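Local coordinates for flavin reductase domain protein, FMN-binding (Shewanella baltica, PDB 3HMZ) that binds flavin mononucleotide and probably acts as a flavin-dependent oxidoreductase that uses NADH or NADPH, at residues M67-T70 / R71-E75. Sequence-based numbering, arbitrary orientation. Where two conformers were deposited one is given.
Sequences MTKT and REFIE. With FMN (flavin mononucleotide), chain B; EDO (1,2-ethanediol), chain J.
Thr68 caps the first turn of helix 69-77. Its OG1 accepts a hydrogen bond from Arg71 N at 3.2 Å, with an N-H...O angle of 148°. The hydroxyl sits between the backbone N and carbonyl carbon (chi1 70°), which turns it back toward the helix. It also pairs with the backbone O of Asp65, and it presses on Arg71 CB at 3.1 Å. This side is buried and tight. Thr70 O receives Ile74 N at 2.9 Å. The methyl CD1 of Ile74 lies 4.1 Å from Thr70 CG2, where both side chains pack on Val34 of strand 32-38. The extended side chain of the buried Arg71 leads off to a salt bridge with Asp148, while its NE forms a second one with the exposed Glu75.

The N-terminal end of the helix is a phosphate-binding site for flavin mononucleotide. Lys69 N donates to FMN O3P at 2.9 Å. Thr70 grips FMN O2P twice, through its backbone N and through OG1 at 2.7 Å. The helix dipole probably adds to the attraction for the anion.

The Lys69 side chain does not reach for the phosphate. It bends at chi2 and chi3 and runs alongside Glu72 on the looser, partly exposed side. NZ meets Glu72 OE1 on the syn side, but tilted out of the carboxylate plane, at 3.1 Å in a salt bridge, with a weak second bond to OE2. A water joins NZ to OE2. Nearer its backbone, Lys69 CG lies over one face of the Phe73 ring, 4.3 Å from its centroid, in a CH-pi contact.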
HETATM    1  N   MSE A  67      -2.658 -18.974  -8.746  1.00 24.82           N
HETATM    2  CA  MSE A  67      -2.221 -19.252 -10.127  0.50 26.81           C
HETATM    3  C   MSE A  67      -0.737 -18.922 -10.340  1.00 25.77           C
HETATM    4  O   MSE A  67      -0.161 -19.301 -11.364  1.00 27.24           O
HETATM    5  CB  MSE A  67      -3.053 -18.456 -11.176  0.50 30.47           C
HETATM    6  CG  MSE A  67      -2.633 -16.939 -11.439  0.50 33.83           C
HETATM    7 SE   MSE A  67      -3.576 -15.842 -12.798  0.37 39.07          SE
HETATM    8  CE  MSE A  67      -5.377 -15.704 -12.067  0.50 36.83           C
ATOM      9  N   THR A  68      -0.121 -18.192  -9.406  1.00 22.67           N
ATOM     10  CA  THR A  68       1.252 -17.744  -9.666  1.00 21.32           C
ATOM     11  C   THR A  68       2.346 -18.746  -9.367  1.00 20.63           C
ATOM     12  O   THR A  68       2.310 -19.444  -8.350  1.00 21.62           O
ATOM     13  CB  THR A  68       1.586 -16.420  -8.947  1.00 19.84           C
ATOM     14  OG1 THR A  68       1.683 -16.602  -7.534  1.00 21.07           O
ATOM     15  CG2 THR A  68       0.612 -15.324  -9.279  1.00 20.88           C
ATOM     16  N   LYS A  69       3.320 -18.822 -10.273  1.00 20.47           N
ATOM     17  CA  LYS A  69       4.484 -19.677 -10.065  1.00 21.25           C
ATOM     18  C   LYS A  69       5.300 -19.158  -8.893  1.00 21.08           C
ATOM     19  O   LYS A  69       5.792 -19.921  -8.087  1.00 21.23           O
ATOM     20  CB  LYS A  69       5.337 -19.803 -11.334  1.00 23.49           C
ATOM     21  CG  LYS A  69       6.534 -20.761 -11.208  1.00 25.74           C
ATOM     22  CD  LYS A  69       6.149 -22.211 -10.881  1.00 27.72           C
ATOM     23  CE  LYS A  69       5.400 -22.868 -11.961  1.00 29.73           C
ATOM     24  NZ  LYS A  69       5.340 -24.384 -11.627  1.00 30.22           N
ATOM     25  N   THR A  70       5.369 -17.836  -8.743  1.00 19.46           N
ATOM     26  CA  THR A  70       6.117 -17.262  -7.615  1.00 19.75           C
ATOM     27  C   THR A  70       5.580 -17.733  -6.257  1.00 19.28           C
ATOM     28  O   THR A  70       6.357 -18.044  -5.363  1.00 20.98           O
ATOM     29  CB  THR A  70       6.174 -15.715  -7.703  1.00 20.65           C
ATOM     30  OG1 THR A  70       6.670 -15.343  -8.979  1.00 20.84           O
ATOM     31  CG2 THR A  70       7.106 -15.172  -6.645  1.00 21.33           C
ATOM     32  N   ARG A  71       4.251 -17.817  -6.121  1.00 20.19           N
ATOM     33  CA  ARG A  71       3.666 -18.335  -4.877  1.00 20.85           C
ATOM     34  C   ARG A  71       4.175 -19.754  -4.575  1.00 20.67           C
ATOM     35  O   ARG A  71       4.531 -20.078  -3.427  1.00 20.48           O
ATOM     36  CB  ARG A  71       2.159 -18.329  -4.965  1.00 21.37           C
ATOM     37  CG  ARG A  71       1.506 -19.010  -3.795  1.00 22.35           C
ATOM     38  CD  ARG A  71       0.050 -18.826  -3.844  1.00 22.90           C
ATOM     39  NE  ARG A  71      -0.610 -19.666  -2.830  1.00 22.47           N
ATOM     40  CZ  ARG A  71      -1.750 -19.380  -2.215  1.00 22.52           C
ATOM     41  NH1 ARG A  71      -2.389 -18.228  -2.456  1.00 22.36           N
ATOM     42  NH2 ARG A  71      -2.261 -20.242  -1.314  1.00 22.75           N
ATOM     43  N   GLU A  72       4.193 -20.581  -5.612  1.00 21.52           N
ATOM     44  CA  GLU A  72       4.697 -21.963  -5.445  1.00 24.07           C
ATOM     45  C   GLU A  72       6.127 -21.964  -4.902  1.00 22.40           C
ATOM     46  O   GLU A  72       6.461 -22.686  -3.960  1.00 22.87           O
ATOM     47  CB  GLU A  72       4.617 -22.696  -6.774  1.00 26.21           C
ATOM     48  CG  GLU A  72       5.091 -24.155  -6.747  1.00 30.46           C
ATOM     49  CD  GLU A  72       5.079 -24.736  -8.121  1.00 34.04           C
ATOM     50  OE1 GLU A  72       4.025 -24.596  -8.783  1.00 34.87           O
ATOM     51  OE2 GLU A  72       6.161 -25.274  -8.534  1.00 39.37           O
ATOM     52  N   PHE A  73       6.969 -21.113  -5.484  1.00 21.81           N
ATOM     53  CA  PHE A  73       8.361 -21.020  -5.047  1.00 21.10           C
ATOM     54  C   PHE A  73       8.474 -20.579  -3.602  1.00 20.47           C
ATOM     55  O   PHE A  73       9.339 -21.070  -2.859  1.00 21.46           O
ATOM     56  CB  PHE A  73       9.137 -20.062  -5.959  1.00 21.27           C
ATOM     57  CG  PHE A  73       9.510 -20.608  -7.300  1.00 20.62           C
ATOM     58  CD1 PHE A  73       8.996 -21.827  -7.811  1.00 22.00           C
ATOM     59  CD2 PHE A  73      10.376 -19.867  -8.111  1.00 20.14           C
ATOM     60  CE1 PHE A  73       9.391 -22.284  -9.059  1.00 22.54           C
ATOM     61  CE2 PHE A  73      10.756 -20.339  -9.382  1.00 21.79           C
ATOM     62  CZ  PHE A  73      10.237 -21.531  -9.851  1.00 22.16           C
ATOM     63  N   ILE A  74       7.645 -19.587  -3.226  1.00 19.66           N
ATOM     64  CA  ILE A  74       7.622 -19.109  -1.840  1.00 20.55           C
ATOM     65  C   ILE A  74       7.167 -20.194  -0.845  1.00 20.85           C
ATOM     66  O   ILE A  74       7.738 -20.337   0.221  1.00 21.53           O
ATOM     67  CB  ILE A  74       6.820 -17.805  -1.715  1.00 19.44           C
ATOM     68  CG1 ILE A  74       7.620 -16.715  -2.445  1.00 19.18           C
ATOM     69  CG2 ILE A  74       6.629 -17.425  -0.251  1.00 19.84           C
ATOM     70  CD1 ILE A  74       6.902 -15.364  -2.599  1.00 17.46           C
ATOM     71  N   GLU A  75       6.146 -20.946  -1.229  1.00 21.00           N
ATOM     72  CA  GLU A  75       5.643 -22.034  -0.391  1.00 22.42           C
ATOM     73  C   GLU A  75       6.708 -23.099  -0.215  1.00 23.24           C
ATOM     74  O   GLU A  75       6.852 -23.630   0.876  1.00 25.60           O
ATOM     75  CB  GLU A  75       4.397 -22.633  -1.010  1.00 22.48           C
ATOM     76  CG  GLU A  75       3.156 -21.725  -0.917  1.00 22.85           C
ATOM     77  CD  GLU A  75       2.030 -22.132  -1.844  1.00 23.52           C
ATOM     78  OE1 GLU A  75       2.270 -22.840  -2.851  1.00 25.73           O
ATOM     79  OE2 GLU A  75       0.881 -21.724  -1.586  1.00 25.41           O
TER
HETATM   80  N1  FMN B 500      -0.638 -10.856  -8.570  1.00 16.49           N
HETATM   81  C2  FMN B 500      -0.791 -11.158  -7.238  1.00 17.19           C
HETATM   82  O2  FMN B 500      -0.954 -12.333  -6.907  1.00 19.38           O
HETATM   83  N3  FMN B 500      -0.727 -10.141  -6.305  1.00 17.86           N
HETATM   84  C4  FMN B 500      -0.556  -8.833  -6.641  1.00 16.83           C
HETATM   85  O4  FMN B 500      -0.537  -7.968  -5.725  1.00 17.20           O
HETATM   86  C4A FMN B 500      -0.422  -8.536  -8.006  1.00 16.70           C
HETATM   87  N5  FMN B 500      -0.224  -7.235  -8.432  1.00 17.22           N
HETATM   88  C5A FMN B 500       0.109  -6.931  -9.744  1.00 16.67           C
HETATM   89  C6  FMN B 500       0.484  -5.631 -10.117  1.00 16.68           C
HETATM   90  C7  FMN B 500       0.797  -5.319 -11.436  1.00 16.65           C
HETATM   91  C7M FMN B 500       1.214  -3.932 -11.814  1.00 16.47           C
HETATM   92  C8  FMN B 500       0.731  -6.324 -12.404  1.00 16.84           C
HETATM   93  C8M FMN B 500       1.053  -6.034 -13.857  1.00 18.62           C
HETATM   94  C9  FMN B 500       0.369  -7.607 -12.018  1.00 16.60           C
HETATM   95  C9A FMN B 500       0.051  -7.955 -10.714  1.00 17.38           C
HETATM   96  N10 FMN B 500      -0.297  -9.242 -10.310  1.00 17.04           N
HETATM   97  C10 FMN B 500      -0.460  -9.547  -8.969  1.00 16.70           C
HETATM   98  C1' FMN B 500      -0.267 -10.404 -11.265  1.00 16.38           C
HETATM   99  C2' FMN B 500       1.035 -11.218 -11.267  1.00 16.62           C
HETATM  100  O2' FMN B 500       2.199 -10.375 -11.260  1.00 17.58           O
HETATM  101  C3' FMN B 500       0.984 -12.084 -12.520  1.00 16.99           C
HETATM  102  O3' FMN B 500      -0.082 -13.021 -12.387  1.00 19.06           O
HETATM  103  C4' FMN B 500       2.332 -12.733 -12.891  1.00 17.87           C
HETATM  104  O4' FMN B 500       2.249 -13.094 -14.266  1.00 19.50           O
HETATM  105  C5' FMN B 500       2.689 -13.951 -12.063  1.00 17.53           C
HETATM  106  O5' FMN B 500       3.916 -14.470 -12.577  1.00 18.37           O
HETATM  107  P   FMN B 500       4.407 -15.936 -12.161  1.00 19.14           P
HETATM  108  O1P FMN B 500       5.602 -16.162 -13.070  1.00 20.37           O
HETATM  109  O2P FMN B 500       4.733 -15.975 -10.695  1.00 18.58           O
HETATM  110  O3P FMN B 500       3.285 -16.900 -12.447  1.00 20.81           O
HETATM  111  C1  EDO J 205       0.233 -23.242 -10.286  1.00 48.88           C
HETATM  112  O1  EDO J 205      -0.702 -22.749 -11.262  1.00 50.16           O
HETATM  113  C2  EDO J 205       1.525 -22.427 -10.335  1.00 48.38           C
HETATM  114  O2  EDO J 205       1.996 -22.250 -11.696  1.00 48.08           O
HETATM  115  O   HOH W   1       7.835 -25.543 -11.032  1.00 48.94           O